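Local coordinates for NalD (Pseudomonas aeruginosa PAO1, PDB 5DAJ), which represses the MexAB-OprM multidrug efflux pump as a secondary, TetR-family transcriptional regulator, and is relieved of that task when novobiocin binds, at residues 156-159 / 160-163; 104-107 / 108-112; 132-135 / 136-140; 30-33 / 34-37. All coordinates share one frame; numbering follows the deposited sequence.

Interaction 1. Residues 156-159 / 160-163; sequences GMTP and RIAS
Thr158 and Ile161 meet at the N-cap of helix 159-179, where the chain leaves a loop and enters one of the helices of the C-terminal domain of this TetR-family repressor. OG1 of Thr158 sits between its own backbone N and carbonyl carbon (chi1 62°), a position that turns it back over the first turn to accept a straight but weak hydrogen bond of 3.4 Å from Ile161 N. The first regular helical bond follows from Ala162 N to Thr158 O at 3.0 Å, and the next, from Ser163 N, ends on Pro159 O.

The packed side belongs to the selenomethionine Met157. Its chain bends at chi2 and again at chi3, which carries the methyl CE in under the helix start, 3.5 Å from Ala162 CB and 3.7 Å from Ile161 CG2; the side chains of Met157 and Ile161 cross at about a right angle. Leu201 of helix 186-201 and His192 of the second subunit also pack on Met157, while Phe144 of helix 123-145 lies against Pro159 and Ala162.

The looser side is polar, and Thr158 and Arg160 on it are partly exposed. The long chain of Arg160 leads away from the cap to a salt bridge between NH2 and Asp189 of the second subunit. CD1 of Ile161 lies 3.5 Å above one face of the guanidinium, displaced toward its rim. A single water joins this group to the cap, lying 2.6 Å from Thr158 OG1 and accepting from Arg160 NH2 at 3.2 Å.

Interaction 2. Residues 104-107 / 108-112; sequences KKRR and ILTIL
Thr110 and Arg106, one turn apart on helix 103-114, are joined by two hydrogen bonds. Both the backbone N of Thr110, at 2.9 Å, and its hydroxyl OG1, at 2.8 Å, give a proton to Arg106 O. With chi1 at -55°, OG1 folds back toward the preceding turn and reaches the carbonyl oxygen from above its plane, 43° out of it. Regular i to i+4 bonds flank this pair, with Ile108 N, Leu109 N and Ile111 N giving to the carbonyls of Lys104, Lys105 and Arg107.

Apolar contacts are made by the aliphatic parts of the lysines. Lys105 and Leu109 lie alongside each other and point the same way, CG to CD1 at 4.0 Å, against Phe174 of helix 159-179. Lys104 slants across Ile108, again by CG on CD1 at 4.0 Å.

The charged ends turn to other partners: Lys104 NZ and Arg107 NE both form salt bridges with Glu20 of helix 6-26, and the guanidinium of Arg106 binds the carbonyls of Leu99 and Leu100. The stems of the two lysines thus cover Ile108 and Leu109, while Glu20 probably offsets part of the charge of this basic turn and ties the helix to the DNA-binding domain.

Interaction 3. Residues 132-135 / 136-140; sequences FVQM and FIELC
Val133 O accepts from Ile137 N at 2.9 Å, one rung of the regular ladder of helix 123-145, in which Phe136, Glu138 and Leu139 give their N-H groups to the carbonyls of Phe132, Gln134 and Met135 in the same i to i+4 pattern.

Above this ladder the side chains of Val133 and Ile137 run side by side in the same direction. CG1 of Val133, the branch that stands anti to its backbone N, meets CD1 of Ile137 at 3.8 Å. Together they form an apolar strip facing helix 159-179, where His167 packs on Val133 and Ser163 on Ile137; Arg179 and Leu183 of the second subunit reach the same two residues.

Gln134 and Glu138 form the polar strip. The glutamine bends at chi2 (61°), bringing its amide back over the following turn, and NE2 gives a weak hydrogen bond of 3.4 Å to Glu138 OE2. Amide and carboxylate are twisted 48° apart, and the bond is bent to 146° at the hydrogen. Asp180 of the second subunit packs on Gln134.

Around the helix, Phe136 packs on Leu72 of helix 69-76. The sulfur SG of Cys140 lies 3.5 Å above one face of the Phe136 ring, toward the rim. The chemistry thus changes round the helix: Val133 and Ile137 offer aliphatic groups to both helix 159-179 and the second subunit, Phe136 an aromatic ring to helix 69-76. Gln134 also meets the second subunit, but its weak and bent bond to Glu138 probably adds little rigidity.

Interaction 4. Residues 30-33 / 34-37; sequences HTSL and EQIA
Ser32 and Gln35 face each other across the first turn of helix 33-40, each reaching for the other's backbone N-H, and so form a capping box. OG of Ser32, set between its own N and carbonyl carbon (chi1 70°), leans over the helix start and accepts from Gln35 N at 3.0 Å. Gln35 returns the bond. Its CG lies anti to its carbonyl carbon (chi1 -72°), and the chain then runs extended back along the incoming loop, bringing OE1 within 2.8 Å of Ser32 N. That N-H lies in the plane of the amide carbonyl and the bond is 162° at the hydrogen. The same OE1 also takes a weak hydrogen bond from Ser32 OG, at 3.1 Å.

Thr31 and Ile36 are set at about a right angle to each other on the buried side. CG2 of Thr31 is the branch that touches, 3.7 Å from Ile36 CG1, while its OG1 turns to the carbonyl of Gly27 and its flank rests on Leu22 and Phe23 of helix 6-26. Leu33 and Ile36 approach more loosely, CD2 to CD1 at 4.3 Å; Val47 and Tyr48 of helix 44-51 pack on Leu33.

Residues 32-51 are predicted to form the helix-turn-helix motif, so this cap opens its first helix. The reciprocal bonds satisfy two backbone N-H groups, those of the N-cap Ser32 and of Gln35 in the first turn. The bond from Ser32 N should hold the glutamine amide against the cap, and the weak one from OG may also limit the rotation of the hydroxyl.

From the N terminus, interaction 4 comes first and turns the loop after helix 6-26 into helix 33-40 of the predicted DNA-binding motif. Interaction 2 follows on helix 103-114, which leans on helices 6-26 and 54-63 and on helix 159-179, so it bridges the DNA-binding and C-terminal domains; its centre is about 18 Å from that of interaction 4. Interaction 3 lies on helix 123-145, and interaction 1 leads a loop into helix 159-179. All four are local and in series, with none nested or crossing. Only interactions 1 and 3 touch each other, Ser163 CB packing on Cys140 CB at 3.6 Å. Interactions 1, 3 and, through His30, 4 meet the second subunit.

Interaction 1. Residues 156-159 / 160-163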
ATOM      1  N   GLY A 156       6.839   5.142 -26.251  1.00 73.64           N
ATOM      2  CA  GLY A 156       7.655   5.053 -25.035  1.00 73.96           C
ATOM      3  C   GLY A 156       6.996   4.412 -23.821  1.00 68.77           C
ATOM      4  O   GLY A 156       7.627   4.291 -22.768  1.00 66.87           O
HETATM    5  N   MSE A 157       5.728   4.024 -23.956  1.00 63.66           N
HETATM    6  CA  MSE A 157       5.085   3.119 -22.998  1.00 60.67           C
HETATM    7  C   MSE A 157       5.397   1.704 -23.394  1.00 61.61           C
HETATM    8  O   MSE A 157       4.955   1.236 -24.447  1.00 69.17           O
HETATM    9  CB  MSE A 157       3.561   3.283 -22.955  1.00 71.73           C
HETATM   10  CG  MSE A 157       3.130   4.480 -22.114  1.00 79.82           C
HETATM   11 SE   MSE A 157       3.830   4.308 -20.275  1.00105.01          SE
HETATM   12  CE  MSE A 157       3.592   2.365 -20.065  1.00111.73           C
ATOM     13  N   THR A 158       6.164   1.015 -22.554  1.00 50.38           N
ATOM     14  CA  THR A 158       6.447  -0.404 -22.743  1.00 46.87           C
ATOM     15  C   THR A 158       5.480  -1.248 -21.921  1.00 48.05           C
ATOM     16  O   THR A 158       4.923  -0.767 -20.927  1.00 51.86           O
ATOM     17  CB  THR A 158       7.885  -0.761 -22.323  1.00 46.95           C
ATOM     18  OG1 THR A 158       8.068  -0.502 -20.928  1.00 45.89           O
ATOM     19  CG2 THR A 158       8.892   0.053 -23.124  1.00 46.82           C
ATOM     20  N   PRO A 159       5.271  -2.514 -22.319  1.00 49.46           N
ATOM     21  CA  PRO A 159       4.451  -3.417 -21.496  1.00 50.81           C
ATOM     22  C   PRO A 159       4.927  -3.575 -20.056  1.00 47.41           C
ATOM     23  O   PRO A 159       4.105  -3.705 -19.144  1.00 51.06           O
ATOM     24  CB  PRO A 159       4.568  -4.757 -22.232  1.00 50.79           C
ATOM     25  CG  PRO A 159       4.821  -4.385 -23.649  1.00 51.87           C
ATOM     26  CD  PRO A 159       5.651  -3.138 -23.597  1.00 49.72           C
ATOM     27  N   ARG A 160       6.242  -3.584 -19.862  1.00 43.23           N
ATOM     28  CA  ARG A 160       6.827  -3.727 -18.524  1.00 42.64           C
ATOM     29  C   ARG A 160       6.320  -2.613 -17.604  1.00 41.78           C
ATOM     30  O   ARG A 160       5.807  -2.881 -16.516  1.00 45.24           O
ATOM     31  CB  ARG A 160       8.355  -3.697 -18.600  1.00 39.62           C
ATOM     32  CG  ARG A 160       9.072  -3.876 -17.269  1.00 39.65           C
ATOM     33  CD  ARG A 160      10.579  -3.879 -17.449  1.00 36.74           C
ATOM     34  NE  ARG A 160      11.073  -2.581 -17.891  1.00 40.61           N
ATOM     35  CZ  ARG A 160      11.482  -1.586 -17.106  1.00 38.97           C
ATOM     36  NH1 ARG A 160      11.487  -1.700 -15.788  1.00 40.91           N
ATOM     37  NH2 ARG A 160      11.888  -0.446 -17.654  1.00 37.86           N
ATOM     38  N   ILE A 161       6.468  -1.374 -18.068  1.00 40.46           N
ATOM     39  CA  ILE A 161       6.087  -0.174 -17.305  1.00 38.59           C
ATOM     40  C   ILE A 161       4.577  -0.065 -17.139  1.00 39.44           C
ATOM     41  O   ILE A 161       4.093   0.284 -16.057  1.00 42.51           O
ATOM     42  CB  ILE A 161       6.611   1.119 -17.983  1.00 36.94           C
ATOM     43  CG1 ILE A 161       8.143   1.166 -17.957  1.00 40.05           C
ATOM     44  CG2 ILE A 161       6.045   2.381 -17.328  1.00 44.40           C
ATOM     45  CD1 ILE A 161       8.781   1.194 -16.577  1.00 41.43           C
ATOM     46  N   ALA A 162       3.852  -0.364 -18.206  1.00 38.87           N
ATOM     47  CA  ALA A 162       2.389  -0.293 -18.205  1.00 41.23           C
ATOM     48  C   ALA A 162       1.780  -1.193 -17.128  1.00 40.73           C
ATOM     49  O   ALA A 162       0.941  -0.753 -16.346  1.00 48.73           O
ATOM     50  CB  ALA A 162       1.836  -0.669 -19.572  1.00 40.08           C
ATOM     51  N   SER A 163       2.213  -2.450 -17.085  1.00 43.00           N
ATOM     52  CA  SER A 163       1.679  -3.408 -16.103  1.00 44.21           C
ATOM     53  C   SER A 163       1.975  -2.978 -14.673  1.00 42.18           C
ATOM     54  O   SER A 163       1.159  -3.192 -13.771  1.00 50.44           O
ATOM     55  CB  SER A 163       2.222  -4.820 -16.339  1.00 49.08           C
ATOM     56  OG  SER A 163       3.633  -4.813 -16.359  1.00 54.98           O
TER
HETATM   57  O   HOH W   1      10.464   0.433 -20.355  1.00 69.81           O

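Interaction 2. Residues 104-107 / 108-112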
ATOM      1  N   LYS A 104     -16.261 -10.024   3.472  1.00 54.69           N
ATOM      2  CA  LYS A 104     -15.177 -10.959   3.807  1.00 58.63           C
ATOM      3  C   LYS A 104     -13.853 -10.493   3.187  1.00 61.58           C
ATOM      4  O   LYS A 104     -12.822 -10.454   3.875  1.00 61.07           O
ATOM      5  CB  LYS A 104     -15.448 -12.398   3.349  1.00 63.54           C
ATOM      6  CG  LYS A 104     -14.585 -13.415   4.091  1.00 68.74           C
ATOM      7  CD  LYS A 104     -14.774 -14.847   3.598  1.00 70.45           C
ATOM      8  CE  LYS A 104     -14.100 -15.882   4.514  1.00 74.50           C
ATOM      9  NZ  LYS A 104     -14.649 -15.972   5.896  1.00 79.10           N
ATOM     10  N   LYS A 105     -13.907 -10.142   1.896  1.00 55.39           N
ATOM     11  CA  LYS A 105     -12.753  -9.600   1.158  1.00 54.75           C
ATOM     12  C   LYS A 105     -12.207  -8.352   1.840  1.00 51.11           C
ATOM     13  O   LYS A 105     -11.006  -8.224   2.062  1.00 56.66           O
ATOM     14  CB  LYS A 105     -13.127  -9.255  -0.294  1.00 64.82           C
ATOM     15  CG  LYS A 105     -11.951  -9.095  -1.270  1.00 72.01           C
ATOM     16  CD  LYS A 105     -12.408  -8.448  -2.589  1.00 74.72           C
ATOM     17  CE  LYS A 105     -11.763  -9.040  -3.834  1.00 73.30           C
ATOM     18  NZ  LYS A 105     -10.473  -8.380  -4.177  1.00 73.46           N
ATOM     19  N   ARG A 106     -13.113  -7.436   2.160  1.00 49.89           N
ATOM     20  CA  ARG A 106     -12.756  -6.178   2.815  1.00 43.31           C
ATOM     21  C   ARG A 106     -12.031  -6.466   4.131  1.00 51.16           C
ATOM     22  O   ARG A 106     -10.940  -5.948   4.348  1.00 53.48           O
ATOM     23  CB  ARG A 106     -13.991  -5.309   3.062  1.00 49.08           C
ATOM     24  CG  ARG A 106     -13.691  -3.910   3.592  1.00 50.95           C
ATOM     25  CD  ARG A 106     -14.938  -3.245   4.141  1.00 60.91           C
ATOM     26  NE  ARG A 106     -16.121  -3.502   3.305  1.00 68.93           N
ATOM     27  CZ  ARG A 106     -17.296  -3.986   3.725  1.00 71.43           C
ATOM     28  NH1 ARG A 106     -17.534  -4.255   5.011  1.00 75.37           N
ATOM     29  NH2 ARG A 106     -18.266  -4.181   2.837  1.00 79.20           N
ATOM     30  N   ARG A 107     -12.627  -7.314   4.966  1.00 43.21           N
ATOM     31  CA  ARG A 107     -12.056  -7.661   6.277  1.00 45.17           C
ATOM     32  C   ARG A 107     -10.638  -8.252   6.167  1.00 43.08           C
ATOM     33  O   ARG A 107      -9.708  -7.784   6.830  1.00 42.02           O
ATOM     34  CB  ARG A 107     -12.972  -8.626   7.044  1.00 47.29           C
ATOM     35  CG  ARG A 107     -14.281  -7.997   7.514  1.00 50.82           C
ATOM     36  CD  ARG A 107     -15.286  -9.024   8.045  1.00 49.06           C
ATOM     37  NE  ARG A 107     -14.736  -9.865   9.111  1.00 49.16           N
ATOM     38  CZ  ARG A 107     -14.724  -9.579  10.416  1.00 50.81           C
ATOM     39  NH1 ARG A 107     -15.251  -8.457  10.894  1.00 45.59           N
ATOM     40  NH2 ARG A 107     -14.174 -10.434  11.271  1.00 59.11           N
ATOM     41  N   ILE A 108     -10.487  -9.249   5.305  1.00 40.79           N
ATOM     42  CA  ILE A 108      -9.212  -9.943   5.129  1.00 44.60           C
ATOM     43  C   ILE A 108      -8.131  -9.036   4.523  1.00 46.99           C
ATOM     44  O   ILE A 108      -6.972  -9.089   4.939  1.00 50.82           O
ATOM     45  CB  ILE A 108      -9.381 -11.233   4.293  1.00 45.39           C
ATOM     46  CG1 ILE A 108     -10.122 -12.287   5.129  1.00 46.21           C
ATOM     47  CG2 ILE A 108      -8.029 -11.789   3.855  1.00 42.75           C
ATOM     48  CD1 ILE A 108     -10.623 -13.480   4.347  1.00 47.26           C
ATOM     49  N   LEU A 109      -8.499  -8.223   3.539  1.00 47.90           N
ATOM     50  CA  LEU A 109      -7.540  -7.290   2.928  1.00 47.56           C
ATOM     51  C   LEU A 109      -7.140  -6.167   3.874  1.00 47.82           C
ATOM     52  O   LEU A 109      -5.995  -5.711   3.824  1.00 49.46           O
ATOM     53  CB  LEU A 109      -8.051  -6.706   1.613  1.00 46.99           C
ATOM     54  CG  LEU A 109      -8.105  -7.686   0.447  1.00 49.23           C
ATOM     55  CD1 LEU A 109      -8.654  -6.960  -0.760  1.00 56.91           C
ATOM     56  CD2 LEU A 109      -6.756  -8.282   0.097  1.00 50.85           C
ATOM     57  N   THR A 110      -8.056  -5.743   4.745  1.00 43.76           N
ATOM     58  CA  THR A 110      -7.716  -4.763   5.795  1.00 45.64           C
ATOM     59  C   THR A 110      -6.685  -5.391   6.729  1.00 46.46           C
ATOM     60  O   THR A 110      -5.758  -4.715   7.172  1.00 45.63           O
ATOM     61  CB  THR A 110      -8.979  -4.311   6.646  1.00 46.06           C
ATOM     62  OG1 THR A 110     -10.023  -3.806   5.816  1.00 52.67           O
ATOM     63  CG2 THR A 110      -8.723  -3.232   7.685  1.00 45.70           C
ATOM     64  N   ILE A 111      -6.818  -6.686   7.002  1.00 48.02           N
ATOM     65  CA  ILE A 111      -5.794  -7.382   7.798  1.00 50.53           C
ATOM     66  C   ILE A 111      -4.439  -7.342   7.083  1.00 49.74           C
ATOM     67  O   ILE A 111      -3.424  -6.953   7.671  1.00 52.23           O
ATOM     68  CB  ILE A 111      -6.157  -8.852   8.086  1.00 47.49           C
ATOM     69  CG1 ILE A 111      -7.337  -8.934   9.044  1.00 47.86           C
ATOM     70  CG2 ILE A 111      -4.967  -9.576   8.687  1.00 47.30           C
ATOM     71  CD1 ILE A 111      -7.993 -10.293   9.077  1.00 46.87           C
ATOM     72  N   LEU A 112      -4.452  -7.751   5.818  1.00 47.72           N
ATOM     73  CA  LEU A 112      -3.245  -7.824   4.989  1.00 46.02           C
ATOM     74  C   LEU A 112      -2.459  -6.512   4.920  1.00 50.66           C
ATOM     75  O   LEU A 112      -1.238  -6.492   5.063  1.00 56.71           O
ATOM     76  CB  LEU A 112      -3.597  -8.253   3.566  1.00 42.49           C
ATOM     77  CG  LEU A 112      -2.455  -8.180   2.551  1.00 45.93           C
ATOM     78  CD1 LEU A 112      -1.315  -9.077   2.987  1.00 48.52           C
ATOM     79  CD2 LEU A 112      -2.932  -8.561   1.157  1.00 48.05           C
TER

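Interaction 3. Residues 132-135 / 136-140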
ATOM      1  N   PHE A 132       1.941 -14.148  -6.058  1.00 53.35           N
ATOM      2  CA  PHE A 132       0.613 -13.812  -6.612  1.00 54.71           C
ATOM      3  C   PHE A 132       0.604 -12.474  -7.367  1.00 48.60           C
ATOM      4  O   PHE A 132       0.048 -12.359  -8.459  1.00 59.16           O
ATOM      5  CB  PHE A 132      -0.434 -13.823  -5.489  1.00 60.50           C
ATOM      6  CG  PHE A 132      -1.735 -13.172  -5.853  1.00 69.89           C
ATOM      7  CD1 PHE A 132      -2.695 -13.867  -6.588  1.00 72.51           C
ATOM      8  CD2 PHE A 132      -2.014 -11.865  -5.448  1.00 78.59           C
ATOM      9  CE1 PHE A 132      -3.899 -13.266  -6.920  1.00 74.39           C
ATOM     10  CE2 PHE A 132      -3.216 -11.261  -5.777  1.00 88.96           C
ATOM     11  CZ  PHE A 132      -4.160 -11.963  -6.514  1.00 85.10           C
ATOM     12  N   VAL A 133       1.222 -11.462  -6.776  1.00 50.11           N
ATOM     13  CA  VAL A 133       1.366 -10.148  -7.430  1.00 52.40           C
ATOM     14  C   VAL A 133       2.233 -10.261  -8.682  1.00 50.46           C
ATOM     15  O   VAL A 133       1.900  -9.731  -9.744  1.00 52.29           O
ATOM     16  CB  VAL A 133       2.001  -9.094  -6.493  1.00 52.79           C
ATOM     17  CG1 VAL A 133       2.267  -7.795  -7.249  1.00 56.15           C
ATOM     18  CG2 VAL A 133       1.091  -8.822  -5.305  1.00 47.77           C
ATOM     19  N   GLN A 134       3.367 -10.936  -8.529  1.00 49.67           N
ATOM     20  CA  GLN A 134       4.297 -11.157  -9.638  1.00 53.01           C
ATOM     21  C   GLN A 134       3.587 -11.757 -10.845  1.00 53.67           C
ATOM     22  O   GLN A 134       3.887 -11.421 -11.997  1.00 54.76           O
ATOM     23  CB  GLN A 134       5.464 -12.060  -9.207  1.00 57.53           C
ATOM     24  CG  GLN A 134       6.632 -12.088 -10.189  1.00 65.26           C
ATOM     25  CD  GLN A 134       7.271 -10.717 -10.381  1.00 68.24           C
ATOM     26  OE1 GLN A 134       7.661 -10.061  -9.405  1.00 83.56           O
ATOM     27  NE2 GLN A 134       7.387 -10.279 -11.633  1.00 65.73           N
HETATM   28  N   MSE A 135       2.641 -12.642 -10.565  1.00 49.65           N
HETATM   29  CA  MSE A 135       1.897 -13.330 -11.608  1.00 55.75           C
HETATM   30  C   MSE A 135       0.938 -12.402 -12.298  1.00 54.86           C
HETATM   31  O   MSE A 135       0.907 -12.351 -13.530  1.00 63.41           O
HETATM   32  CB  MSE A 135       1.183 -14.499 -10.959  1.00 66.26           C
HETATM   33  CG  MSE A 135       0.420 -15.311 -11.967  1.00 98.98           C
HETATM   34 SE   MSE A 135      -0.904 -16.540 -11.180  1.00162.46          SE
HETATM   35  CE  MSE A 135       0.346 -18.000 -10.527  1.00170.85           C
ATOM     36  N   PHE A 136       0.138 -11.672 -11.523  1.00 49.47           N
ATOM     37  CA  PHE A 136      -0.780 -10.678 -12.098  1.00 50.80           C
ATOM     38  C   PHE A 136      -0.037  -9.685 -13.007  1.00 46.66           C
ATOM     39  O   PHE A 136      -0.484  -9.368 -14.111  1.00 50.09           O
ATOM     40  CB  PHE A 136      -1.520  -9.906 -10.997  1.00 52.61           C
ATOM     41  CG  PHE A 136      -2.368  -8.778 -11.523  1.00 56.56           C
ATOM     42  CD1 PHE A 136      -3.643  -9.028 -12.015  1.00 58.87           C
ATOM     43  CD2 PHE A 136      -1.877  -7.477 -11.567  1.00 57.94           C
ATOM     44  CE1 PHE A 136      -4.421  -7.998 -12.526  1.00 63.41           C
ATOM     45  CE2 PHE A 136      -2.647  -6.437 -12.080  1.00 66.63           C
ATOM     46  CZ  PHE A 136      -3.924  -6.700 -12.559  1.00 65.63           C
ATOM     47  N   ILE A 137       1.101  -9.209 -12.523  1.00 47.22           N
ATOM     48  CA  ILE A 137       1.949  -8.293 -13.289  1.00 45.57           C
ATOM     49  C   ILE A 137       2.451  -8.918 -14.591  1.00 47.89           C
ATOM     50  O   ILE A 137       2.445  -8.270 -15.647  1.00 48.17           O
ATOM     51  CB  ILE A 137       3.128  -7.776 -12.433  1.00 45.68           C
ATOM     52  CG1 ILE A 137       2.579  -6.786 -11.398  1.00 45.36           C
ATOM     53  CG2 ILE A 137       4.198  -7.118 -13.302  1.00 44.73           C
ATOM     54  CD1 ILE A 137       3.598  -6.224 -10.436  1.00 46.35           C
ATOM     55  N   GLU A 138       2.892 -10.170 -14.509  1.00 52.50           N
ATOM     56  CA  GLU A 138       3.382 -10.901 -15.695  1.00 56.70           C
ATOM     57  C   GLU A 138       2.289 -11.123 -16.743  1.00 54.55           C
ATOM     58  O   GLU A 138       2.545 -11.041 -17.943  1.00 63.87           O
ATOM     59  CB  GLU A 138       4.044 -12.225 -15.293  1.00 59.45           C
ATOM     60  CG  GLU A 138       5.513 -12.062 -14.952  1.00 66.41           C
ATOM     61  CD  GLU A 138       6.109 -13.271 -14.250  1.00 74.16           C
ATOM     62  OE1 GLU A 138       5.582 -14.399 -14.444  1.00 74.24           O
ATOM     63  OE2 GLU A 138       7.112 -13.081 -13.512  1.00 95.40           O
ATOM     64  N   LEU A 139       1.076 -11.389 -16.276  1.00 54.17           N
ATOM     65  CA  LEU A 139      -0.096 -11.524 -17.156  1.00 60.87           C
ATOM     66  C   LEU A 139      -0.414 -10.233 -17.904  1.00 60.20           C
ATOM     67  O   LEU A 139      -0.598 -10.251 -19.122  1.00 62.90           O
ATOM     68  CB  LEU A 139      -1.334 -11.967 -16.367  1.00 63.56           C
ATOM     69  CG  LEU A 139      -1.845 -13.401 -16.558  1.00 71.54           C
ATOM     70  CD1 LEU A 139      -0.757 -14.457 -16.427  1.00 71.42           C
ATOM     71  CD2 LEU A 139      -2.960 -13.689 -15.562  1.00 81.24           C
ATOM     72  N   CYS A 140      -0.474  -9.127 -17.167  1.00 58.18           N
ATOM     73  CA  CYS A 140      -0.699  -7.808 -17.774  1.00 58.39           C
ATOM     74  C   CYS A 140       0.396  -7.443 -18.768  1.00 55.57           C
ATOM     75  O   CYS A 140       0.113  -6.997 -19.880  1.00 59.87           O
ATOM     76  CB  CYS A 140      -0.786  -6.721 -16.712  1.00 54.50           C
ATOM     77  SG  CYS A 140      -2.288  -6.838 -15.740  1.00 73.10           S
TER

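Interaction 4. Residues 30-33 / 34-37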
ATOM      1  N   HIS A  30       0.274  -9.631  17.695  1.00 70.79           N
ATOM      2  CA  HIS A  30      -0.334  -9.783  19.026  1.00 71.66           C
ATOM      3  C   HIS A  30      -1.433 -10.860  19.096  1.00 62.12           C
ATOM      4  O   HIS A  30      -2.123 -10.967  20.109  1.00 76.57           O
ATOM      5  CB  HIS A  30      -0.882  -8.424  19.508  1.00 79.40           C
ATOM      6  CG  HIS A  30       0.183  -7.397  19.750  1.00 94.74           C
ATOM      7  ND1 HIS A  30       1.201  -7.579  20.664  1.00101.05           N
ATOM      8  CD2 HIS A  30       0.383  -6.174  19.203  1.00 99.55           C
ATOM      9  CE1 HIS A  30       1.983  -6.513  20.665  1.00108.16           C
ATOM     10  NE2 HIS A  30       1.508  -5.647  19.788  1.00107.92           N
ATOM     11  N   THR A  31      -1.598 -11.640  18.027  1.00 53.96           N
ATOM     12  CA  THR A  31      -2.523 -12.775  18.002  1.00 51.39           C
ATOM     13  C   THR A  31      -1.737 -14.078  17.890  1.00 51.34           C
ATOM     14  O   THR A  31      -1.023 -14.311  16.908  1.00 55.80           O
ATOM     15  CB  THR A  31      -3.515 -12.700  16.827  1.00 48.62           C
ATOM     16  OG1 THR A  31      -4.242 -11.471  16.904  1.00 48.37           O
ATOM     17  CG2 THR A  31      -4.514 -13.867  16.873  1.00 43.95           C
ATOM     18  N   SER A  32      -1.902 -14.931  18.894  1.00 49.20           N
ATOM     19  CA  SER A  32      -1.234 -16.225  18.945  1.00 50.01           C
ATOM     20  C   SER A  32      -2.154 -17.337  18.461  1.00 48.12           C
ATOM     21  O   SER A  32      -3.373 -17.162  18.342  1.00 49.36           O
ATOM     22  CB  SER A  32      -0.803 -16.527  20.380  1.00 51.16           C
ATOM     23  OG  SER A  32      -1.934 -16.781  21.191  1.00 52.65           O
ATOM     24  N   LEU A  33      -1.555 -18.487  18.184  1.00 46.32           N
ATOM     25  CA  LEU A  33      -2.312 -19.667  17.773  1.00 46.15           C
ATOM     26  C   LEU A  33      -3.149 -20.202  18.936  1.00 50.81           C
ATOM     27  O   LEU A  33      -4.228 -20.758  18.715  1.00 50.63           O
ATOM     28  CB  LEU A  33      -1.382 -20.757  17.227  1.00 39.87           C
ATOM     29  CG  LEU A  33      -0.630 -20.388  15.940  1.00 51.78           C
ATOM     30  CD1 LEU A  33       0.445 -21.411  15.615  1.00 63.61           C
ATOM     31  CD2 LEU A  33      -1.565 -20.230  14.764  1.00 57.65           C
ATOM     32  N   GLU A  34      -2.632 -20.053  20.158  1.00 53.82           N
ATOM     33  CA  GLU A  34      -3.356 -20.425  21.383  1.00 55.60           C
ATOM     34  C   GLU A  34      -4.649 -19.621  21.519  1.00 55.94           C
ATOM     35  O   GLU A  34      -5.723 -20.178  21.736  1.00 66.77           O
ATOM     36  CB  GLU A  34      -2.473 -20.226  22.618  1.00 61.38           C
ATOM     37  CG  GLU A  34      -3.106 -20.718  23.920  1.00 70.66           C
ATOM     38  CD  GLU A  34      -2.146 -20.723  25.103  1.00 81.71           C
ATOM     39  OE1 GLU A  34      -1.228 -19.870  25.142  1.00 90.63           O
ATOM     40  OE2 GLU A  34      -2.316 -21.581  26.004  1.00100.01           O
ATOM     41  N   GLN A  35      -4.531 -18.312  21.345  1.00 52.25           N
ATOM     42  CA  GLN A  35      -5.677 -17.390  21.392  1.00 49.45           C
ATOM     43  C   GLN A  35      -6.725 -17.679  20.314  1.00 49.27           C
ATOM     44  O   GLN A  35      -7.930 -17.560  20.554  1.00 51.59           O
ATOM     45  CB  GLN A  35      -5.206 -15.951  21.254  1.00 46.77           C
ATOM     46  CG  GLN A  35      -4.486 -15.430  22.485  1.00 49.15           C
ATOM     47  CD  GLN A  35      -3.754 -14.120  22.240  1.00 51.82           C
ATOM     48  OE1 GLN A  35      -3.176 -13.908  21.177  1.00 53.09           O
ATOM     49  NE2 GLN A  35      -3.742 -13.252  23.241  1.00 56.91           N
ATOM     50  N   ILE A  36      -6.255 -18.045  19.125  1.00 44.50           N
ATOM     51  CA  ILE A  36      -7.143 -18.416  18.009  1.00 45.35           C
ATOM     52  C   ILE A  36      -7.932 -19.674  18.354  1.00 46.27           C
ATOM     53  O   ILE A  36      -9.145 -19.731  18.152  1.00 44.69           O
ATOM     54  CB  ILE A  36      -6.354 -18.627  16.700  1.00 45.12           C
ATOM     55  CG1 ILE A  36      -5.846 -17.275  16.182  1.00 47.11           C
ATOM     56  CG2 ILE A  36      -7.216 -19.278  15.618  1.00 46.83           C
ATOM     57  CD1 ILE A  36      -4.714 -17.381  15.179  1.00 45.52           C
ATOM     58  N   ALA A  37      -7.213 -20.678  18.849  1.00 48.03           N
ATOM     59  CA  ALA A  37      -7.806 -21.952  19.252  1.00 52.89           C
ATOM     60  C   ALA A  37      -8.919 -21.752  20.277  1.00 53.00           C
ATOM     61  O   ALA A  37     -10.019 -22.289  20.127  1.00 54.39           O
ATOM     62  CB  ALA A  37      -6.738 -22.868  19.828  1.00 55.44           C
TER